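Local coordinates for EAL domain protein (Vibrio cholerae serotype O1, PDB 6IJ2), which hydrolyses cyclic dinucleotides such as c-di-GMP and cGAMP as a standalone EAL phosphodiesterase, captured here with the product 5'-pGpG and calcium ions, at residues F127-A132 with N139-I144; T155-F160 with N168-F173; N176-D181 with K203-L208. The protein carries 1 engineered substitution. All blocks are in the same frame, centred on the assembly; numbering follows the deposited sequence.

Contact 1. Residues F127-A132 with N139-I144. With CA (calcium ion), chain L; CA (calcium ion), chain J.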
ATOM      1  N   PHE A 127      14.988   6.150  12.574  1.00 29.42           N
ATOM      2  CA  PHE A 127      13.817   5.398  13.004  1.00 29.43           C
ATOM      3  C   PHE A 127      13.056   4.919  11.781  1.00 30.51           C
ATOM      4  O   PHE A 127      12.761   5.709  10.881  1.00 29.10           O
ATOM      5  CB  PHE A 127      12.920   6.240  13.912  1.00 34.64           C
ATOM      6  CG  PHE A 127      13.410   6.298  15.332  1.00 34.20           C
ATOM      7  CD1 PHE A 127      13.194   5.227  16.185  1.00 36.56           C
ATOM      8  CD2 PHE A 127      14.116   7.396  15.807  1.00 33.62           C
ATOM      9  CE1 PHE A 127      13.664   5.258  17.482  1.00 38.80           C
ATOM     10  CE2 PHE A 127      14.575   7.433  17.110  1.00 36.55           C
ATOM     11  CZ  PHE A 127      14.361   6.369  17.942  1.00 35.14           C
ATOM     12  N   GLU A 128      12.751   3.625  11.750  1.00 27.61           N
ATOM     13  CA  GLU A 128      11.995   3.020  10.655  1.00 26.78           C
ATOM     14  C   GLU A 128      10.536   2.888  11.056  1.00 28.56           C
ATOM     15  O   GLU A 128      10.224   2.320  12.109  1.00 35.52           O
ATOM     16  CB  GLU A 128      12.569   1.652  10.284  1.00 30.98           C
ATOM     17  CG  GLU A 128      14.063   1.704  10.040  1.00 28.75           C
ATOM     18  CD  GLU A 128      14.625   0.400   9.531  1.00 30.07           C
ATOM     19  OE1 GLU A 128      15.837   0.361   9.251  1.00 29.38           O
ATOM     20  OE2 GLU A 128      13.856  -0.582   9.405  1.00 29.68           O
ATOM     21  N   PHE A 129       9.649   3.394  10.205  1.00 30.37           N
ATOM     22  CA  PHE A 129       8.241   3.556  10.543  1.00 32.95           C
ATOM     23  C   PHE A 129       7.411   2.518   9.797  1.00 34.97           C
ATOM     24  O   PHE A 129       7.480   2.429   8.565  1.00 34.59           O
ATOM     25  CB  PHE A 129       7.767   4.974  10.215  1.00 29.39           C
ATOM     26  CG  PHE A 129       8.225   6.008  11.212  1.00 34.74           C
ATOM     27  CD1 PHE A 129       9.474   6.591  11.092  1.00 35.00           C
ATOM     28  CD2 PHE A 129       7.401   6.403  12.253  1.00 40.77           C
ATOM     29  CE1 PHE A 129       9.912   7.544  12.000  1.00 36.55           C
ATOM     30  CE2 PHE A 129       7.829   7.356  13.171  1.00 45.40           C
ATOM     31  CZ  PHE A 129       9.088   7.927  13.044  1.00 41.60           C
ATOM     32  N   THR A 130       6.658   1.729  10.557  1.00 35.97           N
ATOM     33  CA  THR A 130       5.663   0.798  10.049  1.00 37.57           C
ATOM     34  C   THR A 130       4.311   1.182  10.629  1.00 43.91           C
ATOM     35  O   THR A 130       4.203   1.489  11.821  1.00 43.10           O
ATOM     36  CB  THR A 130       5.983  -0.658  10.436  1.00 46.11           C
ATOM     37  OG1 THR A 130       7.275  -1.032   9.940  1.00 39.26           O
ATOM     38  CG2 THR A 130       4.936  -1.603   9.854  1.00 46.37           C
ATOM     39  N   GLU A 131       3.287   1.163   9.785  1.00 45.88           N
ATOM     40  CA  GLU A 131       1.938   1.495  10.222  1.00 42.67           C
ATOM     41  C   GLU A 131       1.346   0.368  11.063  1.00 41.45           C
ATOM     42  O   GLU A 131       1.627  -0.813  10.845  1.00 43.98           O
ATOM     43  CB  GLU A 131       1.050   1.764   9.009  1.00 46.22           C
ATOM     44  CG  GLU A 131       1.669   2.695   7.972  1.00 43.85           C
ATOM     45  CD  GLU A 131       2.430   1.952   6.873  1.00 51.29           C
ATOM     46  OE1 GLU A 131       3.261   1.078   7.202  1.00 45.75           O
ATOM     47  OE2 GLU A 131       2.191   2.241   5.675  1.00 46.49           O
ATOM     48  N   ALA A 132       0.513   0.747  12.036  1.00 42.39           N
ATOM     49  CA  ALA A 132      -0.151  -0.243  12.873  1.00 52.92           C
ATOM     50  C   ALA A 132      -1.419  -0.775  12.224  1.00 61.14           C
ATOM     51  O   ALA A 132      -1.783  -1.936  12.444  1.00 71.89           O
ATOM     52  CB  ALA A 132      -0.484   0.360  14.237  1.00 55.95           C
ATOM     53  N   ASN A 139      -2.406  12.301   9.502  1.00 54.25           N
ATOM     54  CA  ASN A 139      -1.806  13.325  10.352  1.00 64.69           C
ATOM     55  C   ASN A 139      -1.127  12.735  11.583  1.00 61.83           C
ATOM     56  O   ASN A 139      -0.150  13.305  12.077  1.00 50.63           O
ATOM     57  CB  ASN A 139      -2.859  14.346  10.781  1.00 76.41           C
ATOM     58  CG  ASN A 139      -3.028  15.463   9.773  1.00 83.51           C
ATOM     59  OD1 ASN A 139      -2.198  15.640   8.880  1.00 83.28           O
ATOM     60  ND2 ASN A 139      -4.101  16.236   9.919  1.00 87.08           N
ATOM     61  N   HIS A 140      -1.624  11.609  12.097  1.00 63.54           N
ATOM     62  CA  HIS A 140      -1.043  11.044  13.310  1.00 67.28           C
ATOM     63  C   HIS A 140       0.379  10.553  13.061  1.00 59.75           C
ATOM     64  O   HIS A 140       1.313  10.925  13.781  1.00 51.74           O
ATOM     65  CB  HIS A 140      -1.925   9.911  13.837  1.00 80.46           C
ATOM     66  CG  HIS A 140      -1.540   9.433  15.201  1.00 94.41           C
ATOM     67  ND1 HIS A 140      -0.437   8.637  15.427  1.00 96.37           N
ATOM     68  CD2 HIS A 140      -2.107   9.645  16.412  1.00101.15           C
ATOM     69  CE1 HIS A 140      -0.343   8.378  16.720  1.00 98.57           C
ATOM     70  NE2 HIS A 140      -1.344   8.976  17.339  1.00101.12           N
ATOM     71  N   ILE A 141       0.566   9.721  12.037  1.00 55.28           N
ATOM     72  CA  ILE A 141       1.902   9.216  11.746  1.00 53.48           C
ATOM     73  C   ILE A 141       2.783  10.324  11.175  1.00 49.12           C
ATOM     74  O   ILE A 141       3.997  10.348  11.415  1.00 46.33           O
ATOM     75  CB  ILE A 141       1.801   7.998  10.808  1.00 53.29           C
ATOM     76  CG1 ILE A 141       3.170   7.354  10.596  1.00 55.98           C
ATOM     77  CG2 ILE A 141       1.156   8.378   9.482  1.00 53.29           C
ATOM     78  CD1 ILE A 141       3.220   5.912  11.044  1.00 57.21           C
ATOM     79  N   LYS A 142       2.190  11.272  10.442  1.00 44.74           N
ATOM     80  CA  LYS A 142       2.951  12.397   9.905  1.00 42.37           C
ATOM     81  C   LYS A 142       3.489  13.285  11.022  1.00 39.83           C
ATOM     82  O   LYS A 142       4.621  13.775  10.944  1.00 42.35           O
ATOM     83  CB  LYS A 142       2.068  13.198   8.946  1.00 39.23           C
ATOM     84  CG  LYS A 142       2.673  14.489   8.416  1.00 42.75           C
ATOM     85  CD  LYS A 142       1.685  15.178   7.478  1.00 45.20           C
ATOM     86  CE  LYS A 142       2.084  16.619   7.189  1.00 49.70           C
ATOM     87  NZ  LYS A 142       3.338  16.710   6.384  1.00 57.43           N
ATOM     88  N   ARG A 143       2.679  13.502  12.066  1.00 42.10           N
ATOM     89  CA  ARG A 143       3.094  14.296  13.219  1.00 47.06           C
ATOM     90  C   ARG A 143       4.363  13.740  13.850  1.00 44.35           C
ATOM     91  O   ARG A 143       5.271  14.501  14.215  1.00 44.89           O
ATOM     92  CB  ARG A 143       1.961  14.323  14.250  1.00 54.57           C
ATOM     93  CG  ARG A 143       1.504  15.702  14.677  1.00 70.94           C
ATOM     94  CD  ARG A 143       0.200  15.624  15.467  1.00 78.36           C
ATOM     95  NE  ARG A 143      -0.875  15.029  14.673  1.00 82.82           N
ATOM     96  CZ  ARG A 143      -2.142  14.934  15.068  1.00 89.56           C
ATOM     97  NH1 ARG A 143      -2.508  15.399  16.255  1.00 94.95           N
ATOM     98  NH2 ARG A 143      -3.047  14.377  14.272  1.00 90.15           N
ATOM     99  N   ILE A 144       4.433  12.415  14.003  1.00 45.26           N
ATOM    100  CA  ILE A 144       5.565  11.786  14.679  1.00 44.31           C
ATOM    101  C   ILE A 144       6.826  11.907  13.833  1.00 41.48           C
ATOM    102  O   ILE A 144       7.907  12.239  14.341  1.00 41.02           O
ATOM    103  CB  ILE A 144       5.238  10.314  14.988  1.00 49.47           C
ATOM    104  CG1 ILE A 144       3.969  10.211  15.834  1.00 55.38           C
ATOM    105  CG2 ILE A 144       6.415   9.639  15.671  1.00 48.83           C
ATOM    106  CD1 ILE A 144       3.361   8.821  15.853  1.00 59.23           C
TER
HETATM  107 CA    CA L 604       8.203  -3.579   9.320  1.00 84.33          CA
HETATM  108 CA    CA J 602      12.797  -2.585   9.606  1.00 26.47          CA
HETATM  109  O   HOH W   1      14.013  -3.525   7.870  1.00 27.32           O
HETATM  110  O   HOH W   2       7.743  -4.322  11.544  1.00 69.41           O

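Contact 2. Residues T155-F160 with N168-F173. With CA (calcium ion), chain I; CA (calcium ion), chain L; CA (calcium ion), chain J; CA (calcium ion), chain K.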
ATOM      1  N   THR A 155      14.838   9.453   9.407  1.00 28.54           N
ATOM      2  CA  THR A 155      13.582   8.707   9.337  1.00 27.17           C
ATOM      3  C   THR A 155      13.508   7.897   8.057  1.00 26.97           C
ATOM      4  O   THR A 155      14.048   8.293   7.016  1.00 28.07           O
ATOM      5  CB  THR A 155      12.356   9.631   9.400  1.00 28.42           C
ATOM      6  OG1 THR A 155      12.336  10.468   8.237  1.00 28.39           O
ATOM      7  CG2 THR A 155      12.424  10.504  10.664  1.00 32.41           C
ATOM      8  N   ALA A 156      12.771   6.781   8.131  1.00 27.93           N
ATOM      9  CA  ALA A 156      12.565   5.900   6.989  1.00 29.91           C
ATOM     10  C   ALA A 156      11.169   5.305   7.018  1.00 26.46           C
ATOM     11  O   ALA A 156      10.654   4.971   8.091  1.00 25.71           O
ATOM     12  CB  ALA A 156      13.579   4.747   6.962  1.00 31.39           C
ATOM     13  N   ILE A 157      10.579   5.145   5.834  1.00 24.96           N
ATOM     14  CA  ILE A 157       9.424   4.262   5.667  1.00 26.42           C
ATOM     15  C   ILE A 157       9.952   2.839   5.513  1.00 23.71           C
ATOM     16  O   ILE A 157      10.761   2.560   4.629  1.00 25.87           O
ATOM     17  CB  ILE A 157       8.572   4.683   4.460  1.00 28.49           C
ATOM     18  CG1 ILE A 157       7.953   6.056   4.732  1.00 31.47           C
ATOM     19  CG2 ILE A 157       7.489   3.649   4.175  1.00 25.83           C
ATOM     20  CD1 ILE A 157       7.153   6.589   3.599  1.00 45.60           C
ATOM     21  N   ASP A 158       9.527   1.947   6.404  1.00 25.86           N
ATOM     22  CA  ASP A 158      10.125   0.614   6.492  1.00 27.06           C
ATOM     23  C   ASP A 158       9.618  -0.326   5.397  1.00 28.98           C
ATOM     24  O   ASP A 158      10.390  -1.098   4.811  1.00 33.60           O
ATOM     25  CB  ASP A 158       9.823   0.049   7.883  1.00 31.21           C
ATOM     26  CG  ASP A 158      10.692  -1.145   8.265  1.00 30.76           C
ATOM     27  OD1 ASP A 158      11.466  -1.662   7.437  1.00 28.38           O
ATOM     28  OD2 ASP A 158      10.612  -1.543   9.440  1.00 33.08           O
ATOM     29  N   ASP A 159       8.336  -0.291   5.093  1.00 26.83           N
ATOM     30  CA  ASP A 159       7.792  -1.424   4.369  1.00 25.31           C
ATOM     31  C   ASP A 159       7.123  -0.957   3.100  1.00 27.83           C
ATOM     32  O   ASP A 159       5.967  -1.275   2.849  1.00 29.08           O
ATOM     33  CB  ASP A 159       6.805  -2.205   5.242  1.00 30.13           C
ATOM     34  CG  ASP A 159       7.425  -2.703   6.557  1.00 42.33           C
ATOM     35  OD1 ASP A 159       8.670  -2.742   6.686  1.00 40.30           O
ATOM     36  OD2 ASP A 159       6.648  -3.077   7.467  1.00 47.50           O
ATOM     37  N   PHE A 160       7.833  -0.194   2.272  1.00 24.97           N
ATOM     38  CA  PHE A 160       7.253   0.215   0.999  1.00 25.86           C
ATOM     39  C   PHE A 160       7.096  -0.981   0.068  1.00 26.42           C
ATOM     40  O   PHE A 160       8.056  -1.696  -0.222  1.00 28.85           O
ATOM     41  CB  PHE A 160       8.117   1.267   0.326  1.00 26.61           C
ATOM     42  CG  PHE A 160       7.484   1.864  -0.895  1.00 25.46           C
ATOM     43  CD1 PHE A 160       6.660   2.967  -0.786  1.00 29.54           C
ATOM     44  CD2 PHE A 160       7.719   1.320  -2.139  1.00 30.11           C
ATOM     45  CE1 PHE A 160       6.093   3.529  -1.909  1.00 29.14           C
ATOM     46  CE2 PHE A 160       7.138   1.867  -3.276  1.00 28.83           C
ATOM     47  CZ  PHE A 160       6.332   2.972  -3.154  1.00 29.55           C
ATOM     48  N   ASN A 168       0.267   6.072   0.120  1.00 29.85           N
ATOM     49  CA  ASN A 168      -0.613   6.849   0.985  1.00 37.27           C
ATOM     50  C   ASN A 168       0.198   7.732   1.930  1.00 33.17           C
ATOM     51  O   ASN A 168      -0.184   8.870   2.225  1.00 39.77           O
ATOM     52  CB  ASN A 168      -1.508   5.885   1.764  1.00 33.11           C
ATOM     53  CG  ASN A 168      -2.607   6.578   2.543  1.00 50.09           C
ATOM     54  OD1 ASN A 168      -3.083   7.647   2.169  1.00 55.68           O
ATOM     55  ND2 ASN A 168      -3.027   5.951   3.634  1.00 58.40           N
ATOM     56  N   LEU A 169       1.318   7.221   2.415  1.00 30.38           N
ATOM     57  CA  LEU A 169       2.159   8.012   3.309  1.00 30.47           C
ATOM     58  C   LEU A 169       2.912   9.089   2.538  1.00 35.48           C
ATOM     59  O   LEU A 169       2.851  10.276   2.889  1.00 34.22           O
ATOM     60  CB  LEU A 169       3.123   7.090   4.040  1.00 31.65           C
ATOM     61  CG  LEU A 169       2.443   6.033   4.917  1.00 34.77           C
ATOM     62  CD1 LEU A 169       3.477   5.189   5.645  1.00 41.03           C
ATOM     63  CD2 LEU A 169       1.510   6.703   5.908  1.00 37.07           C
ATOM     64  N   LEU A 170       3.609   8.690   1.466  1.00 31.20           N
ATOM     65  CA  LEU A 170       4.478   9.599   0.717  1.00 28.26           C
ATOM     66  C   LEU A 170       3.734  10.792   0.142  1.00 34.97           C
ATOM     67  O   LEU A 170       4.365  11.818  -0.141  1.00 34.65           O
ATOM     68  CB  LEU A 170       5.158   8.858  -0.430  1.00 30.00           C
ATOM     69  CG  LEU A 170       6.180   7.823  -0.012  1.00 30.43           C
ATOM     70  CD1 LEU A 170       6.774   7.166  -1.238  1.00 41.23           C
ATOM     71  CD2 LEU A 170       7.245   8.540   0.782  1.00 39.85           C
ATOM     72  N   ALA A 171       2.422  10.672  -0.070  1.00 30.74           N
ATOM     73  CA  ALA A 171       1.650  11.792  -0.602  1.00 32.40           C
ATOM     74  C   ALA A 171       1.615  12.962   0.370  1.00 35.81           C
ATOM     75  O   ALA A 171       1.512  14.119  -0.053  1.00 41.18           O
ATOM     76  CB  ALA A 171       0.223  11.344  -0.947  1.00 33.36           C
ATOM     77  N   ASP A 172       1.721  12.696   1.671  1.00 34.30           N
ATOM     78  CA  ASP A 172       1.549  13.749   2.660  1.00 37.91           C
ATOM     79  C   ASP A 172       2.803  14.081   3.460  1.00 42.64           C
ATOM     80  O   ASP A 172       2.843  15.145   4.083  1.00 42.69           O
ATOM     81  CB  ASP A 172       0.408  13.382   3.620  1.00 37.28           C
ATOM     82  CG  ASP A 172      -0.963  13.502   2.964  1.00 52.18           C
ATOM     83  OD1 ASP A 172      -1.204  14.526   2.287  1.00 53.36           O
ATOM     84  OD2 ASP A 172      -1.793  12.579   3.114  1.00 51.80           O
ATOM     85  N   PHE A 173       3.815  13.216   3.464  1.00 38.35           N
ATOM     86  CA  PHE A 173       5.093  13.558   4.083  1.00 34.53           C
ATOM     87  C   PHE A 173       6.188  12.698   3.473  1.00 31.11           C
ATOM     88  O   PHE A 173       5.927  11.638   2.905  1.00 33.32           O
ATOM     89  CB  PHE A 173       5.066  13.379   5.609  1.00 33.96           C
ATOM     90  CG  PHE A 173       4.891  11.959   6.056  1.00 34.49           C
ATOM     91  CD1 PHE A 173       3.616  11.410   6.178  1.00 36.38           C
ATOM     92  CD2 PHE A 173       5.989  11.174   6.366  1.00 32.86           C
ATOM     93  CE1 PHE A 173       3.450  10.109   6.600  1.00 39.61           C
ATOM     94  CE2 PHE A 173       5.829   9.871   6.782  1.00 33.87           C
ATOM     95  CZ  PHE A 173       4.554   9.339   6.900  1.00 31.95           C
TER
HETATM   96 CA    CA I 601      10.903  -3.215   5.783  1.00 29.69          CA
HETATM   97 CA    CA L 604       8.203  -3.579   9.320  1.00 84.33          CA
HETATM   98 CA    CA J 602      12.797  -2.585   9.606  1.00 26.47          CA
HETATM   99 CA    CA K 603       3.653  -0.678   3.298  1.00 57.13          CA
HETATM  100  O   HOH W   3       9.240  -4.493   4.761  1.00 27.81           O
HETATM  101  O   HOH W   1      14.013  -3.525   7.870  1.00 27.32           O
HETATM  102  O   HOH W   4       3.179  -1.211   5.706  1.00 33.93           O
HETATM  103  O   HOH W   5       4.300   1.515   3.971  1.00 34.49           O
HETATM  104  O   HOH W   2       7.743  -4.322  11.544  1.00 69.41           O

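Contact 3. Residues N176-D181 with K203-L208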
ATOM      1  N   ASN A 176      13.580  10.588   5.116  1.00 26.07           N
ATOM      2  CA  ASN A 176      14.904  10.605   4.500  1.00 27.33           C
ATOM      3  C   ASN A 176      15.094   9.424   3.561  1.00 28.81           C
ATOM      4  O   ASN A 176      15.648   9.569   2.462  1.00 30.61           O
ATOM      5  CB  ASN A 176      15.979  10.568   5.581  1.00 32.45           C
ATOM      6  CG  ASN A 176      15.880  11.736   6.513  1.00 36.56           C
ATOM      7  OD1 ASN A 176      15.463  11.601   7.665  1.00 36.43           O
ATOM      8  ND2 ASN A 176      16.223  12.909   6.007  1.00 38.19           N
ATOM      9  N   ILE A 177      14.679   8.247   4.002  1.00 24.13           N
ATOM     10  CA  ILE A 177      14.887   6.993   3.295  1.00 25.67           C
ATOM     11  C   ILE A 177      13.546   6.279   3.144  1.00 24.24           C
ATOM     12  O   ILE A 177      12.660   6.390   3.997  1.00 28.67           O
ATOM     13  CB  ILE A 177      15.926   6.127   4.051  1.00 25.60           C
ATOM     14  CG1 ILE A 177      17.337   6.673   3.759  1.00 26.74           C
ATOM     15  CG2 ILE A 177      15.823   4.662   3.682  1.00 22.92           C
ATOM     16  CD1 ILE A 177      18.443   6.061   4.581  1.00 33.70           C
ATOM     17  N   VAL A 178      13.376   5.576   2.028  1.00 22.37           N
ATOM     18  CA  VAL A 178      12.270   4.630   1.867  1.00 24.27           C
ATOM     19  C   VAL A 178      12.891   3.261   1.649  1.00 25.07           C
ATOM     20  O   VAL A 178      13.694   3.083   0.723  1.00 26.27           O
ATOM     21  CB  VAL A 178      11.321   5.018   0.721  1.00 25.68           C
ATOM     22  CG1 VAL A 178      10.365   3.863   0.406  1.00 22.87           C
ATOM     23  CG2 VAL A 178      10.465   6.179   1.140  1.00 33.56           C
ATOM     24  N   LYS A 179      12.578   2.317   2.541  1.00 23.22           N
ATOM     25  CA  LYS A 179      13.059   0.943   2.420  1.00 22.52           C
ATOM     26  C   LYS A 179      12.072   0.153   1.579  1.00 24.57           C
ATOM     27  O   LYS A 179      10.873   0.163   1.861  1.00 24.73           O
ATOM     28  CB  LYS A 179      13.224   0.292   3.797  1.00 23.99           C
ATOM     29  CG  LYS A 179      14.247   1.044   4.631  1.00 26.57           C
ATOM     30  CD  LYS A 179      15.334   0.125   5.209  1.00 37.60           C
ATOM     31  CE  LYS A 179      14.884  -0.576   6.402  1.00 34.75           C
ATOM     32  NZ  LYS A 179      15.954  -1.416   7.060  1.00 26.85           N
ATOM     33  N   VAL A 180      12.570  -0.522   0.546  1.00 22.16           N
ATOM     34  CA  VAL A 180      11.701  -1.239  -0.390  1.00 23.14           C
ATOM     35  C   VAL A 180      11.644  -2.697   0.027  1.00 23.32           C
ATOM     36  O   VAL A 180      12.680  -3.373   0.101  1.00 24.60           O
ATOM     37  CB  VAL A 180      12.184  -1.093  -1.839  1.00 23.02           C
ATOM     38  CG1 VAL A 180      11.255  -1.893  -2.776  1.00 25.95           C
ATOM     39  CG2 VAL A 180      12.190   0.369  -2.232  1.00 28.74           C
ATOM     40  N   ASP A 181      10.419  -3.185   0.247  1.00 25.43           N
ATOM     41  CA  ASP A 181      10.203  -4.531   0.755  1.00 25.42           C
ATOM     42  C   ASP A 181      10.838  -5.563  -0.168  1.00 27.64           C
ATOM     43  O   ASP A 181      10.838  -5.414  -1.393  1.00 30.55           O
ATOM     44  CB  ASP A 181       8.703  -4.802   0.875  1.00 33.39           C
ATOM     45  CG  ASP A 181       8.405  -6.170   1.432  1.00 35.18           C
ATOM     46  OD1 ASP A 181       8.558  -6.359   2.649  1.00 33.80           O
ATOM     47  OD2 ASP A 181       8.029  -7.065   0.657  1.00 33.78           O
ATOM     48  N   LYS A 203      12.289   6.720  -9.879  1.00 27.82           N
ATOM     49  CA  LYS A 203      12.067   8.065 -10.392  1.00 25.88           C
ATOM     50  C   LYS A 203      11.175   8.866  -9.455  1.00 31.60           C
ATOM     51  O   LYS A 203      11.422  10.051  -9.207  1.00 30.47           O
ATOM     52  CB  LYS A 203      11.460   7.989 -11.803  1.00 28.39           C
ATOM     53  CG  LYS A 203      12.349   7.220 -12.798  1.00 36.31           C
ATOM     54  CD  LYS A 203      11.648   6.912 -14.120  1.00 45.10           C
ATOM     55  CE  LYS A 203      11.589   8.127 -14.998  1.00 51.26           C
ATOM     56  NZ  LYS A 203      12.958   8.594 -15.357  1.00 53.26           N
ATOM     57  N   LEU A 204      10.124   8.239  -8.930  1.00 29.23           N
ATOM     58  CA  LEU A 204       9.304   8.901  -7.927  1.00 25.83           C
ATOM     59  C   LEU A 204      10.128   9.294  -6.695  1.00 25.24           C
ATOM     60  O   LEU A 204      10.007  10.412  -6.190  1.00 29.15           O
ATOM     61  CB  LEU A 204       8.137   7.990  -7.538  1.00 29.14           C
ATOM     62  CG  LEU A 204       7.345   8.497  -6.338  1.00 31.54           C
ATOM     63  CD1 LEU A 204       6.859   9.907  -6.609  1.00 35.77           C
ATOM     64  CD2 LEU A 204       6.181   7.559  -6.074  1.00 38.86           C
ATOM     65  N   PHE A 205      10.952   8.381  -6.181  1.00 23.30           N
ATOM     66  CA  PHE A 205      11.743   8.696  -4.984  1.00 27.18           C
ATOM     67  C   PHE A 205      12.673   9.880  -5.222  1.00 29.60           C
ATOM     68  O   PHE A 205      12.816  10.755  -4.360  1.00 28.94           O
ATOM     69  CB  PHE A 205      12.558   7.484  -4.549  1.00 23.79           C
ATOM     70  CG  PHE A 205      11.725   6.302  -4.151  1.00 27.26           C
ATOM     71  CD1 PHE A 205      10.467   6.470  -3.604  1.00 30.06           C
ATOM     72  CD2 PHE A 205      12.204   5.017  -4.341  1.00 25.46           C
ATOM     73  CE1 PHE A 205       9.696   5.369  -3.235  1.00 28.39           C
ATOM     74  CE2 PHE A 205      11.450   3.915  -3.980  1.00 26.85           C
ATOM     75  CZ  PHE A 205      10.185   4.090  -3.432  1.00 25.40           C
ATOM     76  N   SER A 206      13.309   9.930  -6.388  1.00 29.48           N
ATOM     77  CA  SER A 206      14.167  11.067  -6.707  1.00 29.25           C
ATOM     78  C   SER A 206      13.373  12.371  -6.736  1.00 36.18           C
ATOM     79  O   SER A 206      13.816  13.388  -6.186  1.00 37.34           O
ATOM     80  CB  SER A 206      14.863  10.837  -8.047  1.00 35.88           C
ATOM     81  OG  SER A 206      15.777  11.893  -8.317  1.00 44.34           O
ATOM     82  N   ASP A 207      12.181  12.351  -7.356  1.00 26.90           N
ATOM     83  CA  ASP A 207      11.347  13.545  -7.420  1.00 28.64           C
ATOM     84  C   ASP A 207      10.985  14.050  -6.034  1.00 31.59           C
ATOM     85  O   ASP A 207      10.780  15.253  -5.846  1.00 35.97           O
ATOM     86  CB  ASP A 207      10.051  13.253  -8.196  1.00 31.74           C
ATOM     87  CG  ASP A 207      10.272  13.049  -9.691  1.00 40.40           C
ATOM     88  OD1 ASP A 207      11.410  13.215 -10.177  1.00 41.10           O
ATOM     89  OD2 ASP A 207       9.287  12.718 -10.388  1.00 40.68           O
ATOM     90  N   LEU A 208      10.865  13.146  -5.064  1.00 29.79           N
ATOM     91  CA  LEU A 208      10.513  13.501  -3.698  1.00 31.31           C
ATOM     92  C   LEU A 208      11.732  13.754  -2.812  1.00 30.59           C
ATOM     93  O   LEU A 208      11.563  13.974  -1.609  1.00 36.40           O
ATOM     94  CB  LEU A 208       9.657  12.393  -3.073  1.00 33.78           C
ATOM     95  CG  LEU A 208       8.344  12.009  -3.747  1.00 36.71           C
ATOM     96  CD1 LEU A 208       7.428  11.300  -2.753  1.00 34.53           C
ATOM     97  CD2 LEU A 208       7.664  13.218  -4.342  1.00 34.90           C
TER

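Contact 1. Residues F127-A132 with N139-I144
Phe129, the last residue of strand 125-129, lays its ring against Ile141 and Ile144 on the first turns of helix 139-151. The two isoleucines meet it differently. Ile144 offers its CG2 methyl, which comes to the ring edge, near the ring plane, 3.7 Å from Phe129 CE2. That branch stands anti to the backbone N while CG1 is swung beside it (chi1 -57°). Ile141 reaches with the other branch: CG1 is anti to the backbone N (chi1 -174°), and the CD1 methyl arrives obliquely, 4.4 Å from Phe129 CD2. On the far side of the helix, Asn139 O accepts both Arg143 N, at 2.8 Å, and Arg143 NE, at 3.2 Å, from opposite faces of its carbonyl plane. The residues flanking Phe129 serve metal. Glu128, extended beyond CG, places OE2 2.3 Å from one calcium ion, which Glu45, Asn95, Asp158, a water and a phosphate of the bound nucleotide also bind, while its OE1 is held by Lys179 and Ser93. Thr130 OG1 lies 2.8 Å from a second calcium ion, which Asp159 also binds. Carbon alone meets carbon between strand and helix: the seam is apolar and probably helps to hold the strand end, while the residues either side of Phe129 in sequence give oxygens to calcium ions.

Contact 2. Residues T155-F160 with N168-F173
Leu170 splits its two methyls between Ile157 and Phe160. CD2 presses on the CD1 methyl of Ile157 at 3.4 Å, tighter than usual for two carbons, and the two side chains pass at a slant. CD1 meets the Phe160 ring obliquely, 3.8 Å from Phe160 CE1, with the leucine running at about a right angle to the phenylalanine. Each prong of Leu170 thus meets a different bump of the strand, one narrow and one broad. The narrow one is the Ile157 arm: CG1 sits beside the backbone N (chi1 -66°) and the chain then runs straight (chi2 177°), pushing CD1 into the notch between Leu170 and the CB of Leu169, which is 4.1 Å away. This packing belongs to the beta-alpha-beta unit of the EAL barrel made by strand 154-160, helix 166-170 and strand 177-180, and Val178 and Phe205 add to the apolar surroundings of Leu170. Phe160 also packs on Leu167 of the second subunit. At the corner between Ile157 and Phe160 the chain turns two acidic side chains to the metals. Asp158 OD1 bridges two calcium ions, at 2.3 Å and 2.7 Å, and Asp159 OD1 joins the closer of them at 2.5 Å while sharing a third with its own OD2. Glu215 reaches the first of these ions as well, and a phosphate of the bound nucleotide also binds these ions. Asp159 O binds a fourth calcium ion at 2.4 Å, together with the backbone O atoms of Ser162 and Tyr164 and two waters.

Contact 3. Residues N176-D181 with K203-L208
Strand 177-180 of the EAL barrel is backed here by the C-terminal end of helix 192-207, which lends it one aromatic side chain. Phe205 is that residue, and it spans two valines set two apart on the strand. Val178 CG1 lies 3.8 Å from Phe205 CZ, and its CB stands over one face of the ring, offset toward the rim; the two side chains cross at about a right angle. Val180 meets the neighbouring ring corner, with CG2 4.0 Å from Phe205 CE2. The valines use different branches. In Val178 the touching methyl is anti to the backbone N (chi1 168°), whereas in Val180 it is the methyl beside the N. Phe205 also meets Phe160 edge-to-face and packs on Leu170. Between the valines, Lys179 points away from the helix, and its NZ forms a hydrogen bond with Gln235. Just past the strand, Asp181 is the N-cap of helix 182-185, its OD2 accepting from Gly183 N. An apolar strand face under a helix, with Lys179 on the opposite face of the strand, is the layering of a TIM-type barrel such as the EAL domain.

In the fold
Along the chain the three contacts follow in series, each closing before the next opens, and their strands 125-129, 154-160 and 177-180 are consecutive parallel neighbours in the barrel sheet. The centres of contacts 1 and 2 are about 8 Å apart, those of contacts 2 and 3 about 9 Å, and those of contacts 1 and 3 about 16 Å. Backbone pairing probably ties the strands together: Phe129 N lies 2.8 Å from Ala156 O, and Lys179 N lies 2.8 Å from Ile157 O. Contacts 1 and 2 share two calcium ions, so adjacent strand ends build one metal cluster, while the helices of contacts 2 and 3 also face the second subunit.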